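Local coordinates for protein vaginolysin (Gardnerella vaginalis, PDB 5IMY) that is a secreted toxin of the cholesterol-dependent cytolysin family, thought to bind cholesterol and form pores in host cell membranes, at residues L25-W30 / S228-F233; N38-R42 / A97-M102. All blocks are in the same frame, centred on the assembly; numbering follows the deposited sequence.

In the fold
Both contacts hold the N-terminal part of the chain against later segments of the cytolysin body. Interaction 1 (25-30 with 228-233) lays the first helix, 22-30, on the loop between strand 208-223 and helix 240-243. A little further along the chain, interaction 2 (38-42 with 97-102) sets the residues leading into strand 41-43 against Ala97 and the short helix 99-102. Interaction 2 is nested inside the much longer loop closed by interaction 1. Their centres are 22 Å apart and their nearest atoms about 12 Å, so they do not touch. The centre of interaction 1 lies 41 Å from the centre of the chain, that of interaction 2 24 Å.

Interaction 1: residues L25-W30 / S228-F233; sequences LNNYLW and SPADFF
Asn26 turns its amide toward the 228-230 part of the loop, and its ND2 donates to Ser228 OG (2.8 Å, N-H...O 138°) with the hydroxyl oxygen only 9° out of the amide plane. The other end of the amide, OD1, accepts from the backbone N of Ala230, but at 2.5 Å this bond is too short to be taken literally and the exact place of OD1 is doubtful. One turn along the helix, Trp30 and Pro229 cross at about a right angle. Pro229 CG stands 3.0 Å above the indole plane, displaced toward its rim, and comes to 3.2 Å from Trp30 NE1. Asn26 CB lies over the same side of the indole. The contact seats the N-terminal helix 22-30 on the loop that follows strand 208-223, and the Cys18-Cys236 disulfide ties the chain ahead of that helix to the far end of the same loop. On the apolar flank, Leu25 carries its CG opposite the backbone N (chi1 -179°), which sends CD2 over Ala230, 3.7 Å from its CB, and 3.8 Å from Phe233 CD2. Leu29 CD1 reaches the neighbouring part of the same ring, 4.0 Å from Phe233 CE2, and also touches Pro229 CB. Leu242 of helix 240-243 also packs on Leu25, Leu29 and Phe233.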
loop_
_atom_site.group_PDB
_atom_site.type_symbol
_atom_site.label_atom_id
_atom_site.label_comp_id
_atom_site.label_asym_id
_atom_site.label_seq_id
_atom_site.Cartn_x
_atom_site.Cartn_y
_atom_site.Cartn_z
ATOM N N LEU A 25 -40.023 -47.211 2.602
ATOM C CA LEU A 25 -39.833 -45.794 2.311
ATOM C C LEU A 25 -38.790 -45.185 3.237
ATOM O O LEU A 25 -38.011 -44.320 2.825
ATOM C CB LEU A 25 -41.162 -45.050 2.440
ATOM C CG LEU A 25 -41.132 -43.551 2.134
ATOM C CD1 LEU A 25 -41.169 -43.303 0.641
ATOM C CD2 LEU A 25 -42.282 -42.851 2.824
ATOM N N ASN A 26 -38.756 -45.633 4.494
ATOM C CA ASN A 26 -37.782 -45.111 5.446
ATOM C C ASN A 26 -36.359 -45.467 5.036
ATOM O O ASN A 26 -35.435 -44.666 5.214
ATOM C CB ASN A 26 -38.081 -45.642 6.847
ATOM C CG ASN A 26 -38.920 -44.686 7.670
ATOM O OD1 ASN A 26 -38.934 -43.481 7.422
ATOM N ND2 ASN A 26 -39.620 -45.218 8.666
ATOM N N ASN A 27 -36.158 -46.668 4.490
ATOM C CA ASN A 27 -34.817 -47.070 4.077
ATOM C C ASN A 27 -34.370 -46.303 2.840
ATOM O O ASN A 27 -33.187 -45.974 2.702
ATOM C CB ASN A 27 -34.774 -48.577 3.818
ATOM C CG ASN A 27 -34.746 -49.387 5.099
ATOM O OD1 ASN A 27 -34.327 -48.901 6.148
ATOM N ND2 ASN A 27 -35.189 -50.636 5.016
ATOM N N TYR A 28 -35.300 -46.009 1.928
ATOM C CA TYR A 28 -34.934 -45.273 0.723
ATOM C C TYR A 28 -34.509 -43.847 1.053
ATOM O O TYR A 28 -33.515 -43.350 0.510
ATOM C CB TYR A 28 -36.101 -45.270 -0.264
ATOM C CG TYR A 28 -35.850 -44.431 -1.495
ATOM C CD1 TYR A 28 -34.939 -44.837 -2.460
ATOM C CD2 TYR A 28 -36.526 -43.235 -1.694
ATOM C CE1 TYR A 28 -34.703 -44.074 -3.587
ATOM C CE2 TYR A 28 -36.299 -42.464 -2.818
ATOM C CZ TYR A 28 -35.386 -42.889 -3.762
ATOM O OH TYR A 28 -35.154 -42.129 -4.885
ATOM N N LEU A 29 -35.241 -43.174 1.943
ATOM C CA LEU A 29 -34.894 -41.801 2.293
ATOM C C LEU A 29 -33.645 -41.741 3.161
ATOM O O LEU A 29 -32.880 -40.774 3.076
ATOM C CB LEU A 29 -36.068 -41.128 3.006
ATOM C CG LEU A 29 -37.398 -41.107 2.247
ATOM C CD1 LEU A 29 -38.449 -40.351 3.045
ATOM C CD2 LEU A 29 -37.240 -40.501 0.859
ATOM N N TRP A 30 -33.420 -42.756 3.998
ATOM C CA TRP A 30 -32.226 -42.776 4.839
ATOM C C TRP A 30 -30.974 -43.097 4.035
ATOM O O TRP A 30 -29.892 -42.589 4.351
ATOM C CB TRP A 30 -32.392 -43.798 5.964
ATOM C CG TRP A 30 -33.185 -43.319 7.143
ATOM C CD1 TRP A 30 -33.269 -42.040 7.614
ATOM C CD2 TRP A 30 -34.005 -44.118 8.002
ATOM N NE1 TRP A 30 -34.087 -41.996 8.715
ATOM C CE2 TRP A 30 -34.555 -43.258 8.973
ATOM C CE3 TRP A 30 -34.327 -45.478 8.045
ATOM C CZ2 TRP A 30 -35.410 -43.713 9.974
ATOM C CZ3 TRP A 30 -35.174 -45.928 9.041
ATOM C CH2 TRP A 30 -35.707 -45.048 9.991
ATOM N N SER A 228 -40.149 -40.030 12.142
ATOM C CA SER A 228 -39.602 -40.865 11.086
ATOM C C SER A 228 -39.741 -40.156 9.744
ATOM O O SER A 228 -40.778 -39.527 9.484
ATOM C CB SER A 228 -40.316 -42.222 11.041
ATOM O OG SER A 228 -40.334 -42.755 9.727
ATOM N N PRO A 229 -38.724 -40.228 8.874
ATOM C CA PRO A 229 -38.853 -39.563 7.565
ATOM C C PRO A 229 -39.968 -40.134 6.712
ATOM O O PRO A 229 -40.600 -39.388 5.954
ATOM C CB PRO A 229 -37.475 -39.775 6.922
ATOM C CG PRO A 229 -36.894 -40.933 7.629
ATOM C CD PRO A 229 -37.404 -40.861 9.033
ATOM N N ALA A 230 -40.214 -41.440 6.784
ATOM C CA ALA A 230 -41.469 -41.960 6.265
ATOM C C ALA A 230 -42.609 -41.311 7.031
ATOM O O ALA A 230 -42.485 -40.990 8.214
ATOM C CB ALA A 230 -41.539 -43.481 6.388
ATOM N N ASP A 231 -43.727 -41.107 6.346
ATOM C CA ASP A 231 -44.701 -40.124 6.800
ATOM C C ASP A 231 -44.059 -38.747 6.646
ATOM O O ASP A 231 -42.843 -38.637 6.494
ATOM C CB ASP A 231 -45.152 -40.382 8.237
ATOM C CG ASP A 231 -44.586 -39.378 9.225
ATOM O OD1 ASP A 231 -44.997 -38.198 9.176
ATOM O OD2 ASP A 231 -43.742 -39.768 10.058
ATOM N N PHE A 232 -44.866 -37.699 6.761
ATOM C CA PHE A 232 -44.839 -36.578 5.827
ATOM C C PHE A 232 -45.801 -36.986 4.726
ATOM O O PHE A 232 -46.635 -36.193 4.284
ATOM C CB PHE A 232 -43.466 -36.271 5.208
ATOM C CG PHE A 232 -42.636 -35.273 5.973
ATOM C CD1 PHE A 232 -43.070 -33.971 6.148
ATOM C CD2 PHE A 232 -41.385 -35.627 6.460
ATOM C CE1 PHE A 232 -42.291 -33.047 6.829
ATOM C CE2 PHE A 232 -40.604 -34.709 7.137
ATOM C CZ PHE A 232 -41.056 -33.420 7.321
ATOM N N PHE A 233 -45.686 -38.247 4.314
ATOM C CA PHE A 233 -46.463 -38.841 3.246
ATOM C C PHE A 233 -47.539 -39.770 3.802
ATOM O O PHE A 233 -47.587 -40.077 4.995
ATOM C CB PHE A 233 -45.544 -39.627 2.308
ATOM C CG PHE A 233 -44.257 -38.932 1.978
ATOM C CD1 PHE A 233 -44.192 -38.047 0.920
ATOM C CD2 PHE A 233 -43.107 -39.183 2.713
ATOM C CE1 PHE A 233 -43.012 -37.412 0.602
ATOM C CE2 PHE A 233 -41.922 -38.550 2.400
ATOM C CZ PHE A 233 -41.873 -37.665 1.342
#

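Interaction 2: residues N38-R42 / A97-M102; sequences NILAR and ADKNLM
Leu40 overlaps Ala97 with one branch of its isobutyl group: CD2 rests 3.7 Å from Ala97 CB. The same methyl serves the helix beyond, meeting Leu101 CD2 tip to tip at 3.9 Å and the stem of Met102 at CG, also 3.9 Å away. Leu40 CG sits opposite its own carbonyl carbon (chi1 -76°), and chi2 sets CD1 anti to CA and turns the other methyl, CD2, toward Ala97 and the helix. Met102 brings its sulfur against the backbone of Leu40 and Ala41. Its chain is stretched at chi2 but bends at chi3 (-74°), leaving SD 3.4 Å from Leu40 C and 3.3 Å from Ala41 O. Ile39 adds a looser touch through CG1, 3.9 Å from Ala97 O. No hydrogen bond joins the two segments, so the fit depends on apolar side chains and the sulfur. At the polar margin, Arg42 NE is 3.9 Å from Met102 O, while the guanidinium is held by a bond from its NH2 to Lys181 O. Asp98 is the N-cap of helix 99-102; its carboxylate takes weak bonds from Asn100 N and Leu101 N. Leu363, from strand 363-389, also touches Leu40. Strand 41-43 runs parallel to 363-389 in the mixed sheet, whereas strand 94-96, just before Ala97, belongs to the large antiparallel sheet; the contact lies where the lead-in to one sheet meets the segment leaving the other, within the elongated cholesterol-dependent cytolysin fold.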
loop_
_atom_site.group_PDB
_atom_site.type_symbol
_atom_site.label_atom_id
_atom_site.label_comp_id
_atom_site.label_asym_id
_atom_site.label_seq_id
_atom_site.Cartn_x
_atom_site.Cartn_y
_atom_site.Cartn_z
ATOM N N ASN A 38 -22.154 -29.431 -1.898
ATOM C CA ASN A 38 -22.180 -29.154 -3.330
ATOM C C ASN A 38 -23.555 -29.372 -3.945
ATOM O O ASN A 38 -23.779 -28.937 -5.080
ATOM C CB ASN A 38 -21.147 -30.015 -4.058
ATOM C CG ASN A 38 -19.745 -29.444 -3.963
ATOM O OD1 ASN A 38 -19.333 -28.641 -4.800
ATOM N ND2 ASN A 38 -19.006 -29.853 -2.937
ATOM N N ILE A 39 -24.478 -30.023 -3.233
ATOM C CA ILE A 39 -25.802 -30.254 -3.796
ATOM C C ILE A 39 -26.573 -28.945 -3.910
ATOM O O ILE A 39 -27.434 -28.800 -4.786
ATOM C CB ILE A 39 -26.568 -31.293 -2.952
ATOM C CG1 ILE A 39 -27.797 -31.804 -3.709
ATOM C CG2 ILE A 39 -26.999 -30.705 -1.610
ATOM C CD1 ILE A 39 -27.465 -32.650 -4.923
ATOM N N LEU A 40 -26.287 -27.977 -3.037
ATOM C CA LEU A 40 -26.983 -26.696 -3.020
ATOM C C LEU A 40 -26.019 -25.530 -3.216
ATOM O O LEU A 40 -26.293 -24.411 -2.778
ATOM C CB LEU A 40 -27.763 -26.530 -1.716
ATOM C CG LEU A 40 -29.063 -27.328 -1.589
ATOM C CD1 LEU A 40 -29.591 -27.258 -0.165
ATOM C CD2 LEU A 40 -30.108 -26.821 -2.571
ATOM N N ALA A 41 -24.892 -25.771 -3.880
ATOM C CA ALA A 41 -23.909 -24.725 -4.126
ATOM C C ALA A 41 -24.141 -24.080 -5.486
ATOM O O ALA A 41 -24.456 -24.761 -6.467
ATOM C CB ALA A 41 -22.490 -25.293 -4.053
ATOM N N ARG A 42 -23.984 -22.760 -5.534
ATOM C CA ARG A 42 -24.128 -21.979 -6.753
ATOM C C ARG A 42 -22.800 -21.305 -7.074
ATOM O O ARG A 42 -22.024 -20.971 -6.174
ATOM C CB ARG A 42 -25.246 -20.931 -6.602
ATOM C CG ARG A 42 -25.376 -19.950 -7.761
ATOM C CD ARG A 42 -26.749 -19.275 -7.770
ATOM N NE ARG A 42 -27.078 -18.636 -6.494
ATOM C CZ ARG A 42 -26.919 -17.340 -6.225
ATOM N NH1 ARG A 42 -26.427 -16.509 -7.136
ATOM N NH2 ARG A 42 -27.257 -16.870 -5.031
ATOM N N ALA A 97 -33.851 -30.347 -3.350
ATOM C CA ALA A 97 -32.630 -29.553 -3.255
ATOM C C ALA A 97 -32.017 -29.497 -4.651
ATOM O O ALA A 97 -31.060 -30.201 -4.981
ATOM C CB ALA A 97 -31.671 -30.153 -2.233
ATOM N N ASP A 98 -32.596 -28.644 -5.488
ATOM C CA ASP A 98 -32.266 -28.605 -6.908
ATOM C C ASP A 98 -31.936 -27.168 -7.304
ATOM O O ASP A 98 -31.660 -26.301 -6.465
ATOM C CB ASP A 98 -33.421 -29.180 -7.736
ATOM C CG ASP A 98 -34.622 -28.256 -7.778
ATOM O OD1 ASP A 98 -34.918 -27.614 -6.747
ATOM O OD2 ASP A 98 -35.267 -28.164 -8.844
ATOM N N LYS A 99 -31.968 -26.900 -8.613
ATOM C CA LYS A 99 -31.619 -25.575 -9.116
ATOM C C LYS A 99 -32.680 -24.545 -8.754
ATOM O O LYS A 99 -32.357 -23.383 -8.479
ATOM C CB LYS A 99 -31.424 -25.625 -10.631
ATOM C CG LYS A 99 -30.688 -24.424 -11.198
ATOM C CD LYS A 99 -31.017 -24.210 -12.667
ATOM C CE LYS A 99 -30.206 -23.069 -13.264
ATOM N NZ LYS A 99 -30.871 -21.742 -13.107
ATOM N N ASN A 100 -33.953 -24.946 -8.756
ATOM C CA ASN A 100 -35.023 -24.009 -8.437
ATOM C C ASN A 100 -34.862 -23.454 -7.027
ATOM O O ASN A 100 -34.949 -22.239 -6.811
ATOM C CB ASN A 100 -36.381 -24.693 -8.597
ATOM C CG ASN A 100 -36.781 -24.864 -10.050
ATOM O OD1 ASN A 100 -36.409 -24.061 -10.907
ATOM N ND2 ASN A 100 -37.543 -25.913 -10.333
ATOM N N LEU A 101 -34.626 -24.333 -6.050
ATOM C CA LEU A 101 -34.413 -23.870 -4.683
ATOM C C LEU A 101 -33.219 -22.928 -4.607
ATOM O O LEU A 101 -33.270 -21.903 -3.918
ATOM C CB LEU A 101 -34.215 -25.064 -3.748
ATOM C CG LEU A 101 -33.920 -24.733 -2.281
ATOM C CD1 LEU A 101 -35.002 -23.845 -1.679
ATOM C CD2 LEU A 101 -33.779 -26.010 -1.475
ATOM N N MET A 102 -32.136 -23.254 -5.317
ATOM C CA MET A 102 -30.965 -22.387 -5.322
ATOM C C MET A 102 -31.283 -21.023 -5.917
ATOM O O MET A 102 -30.647 -20.026 -5.556
ATOM C CB MET A 102 -29.824 -23.053 -6.093
ATOM C CG MET A 102 -29.229 -24.251 -5.372
ATOM S SD MET A 102 -27.689 -24.844 -6.098
ATOM C CE MET A 102 -28.283 -25.648 -7.582
#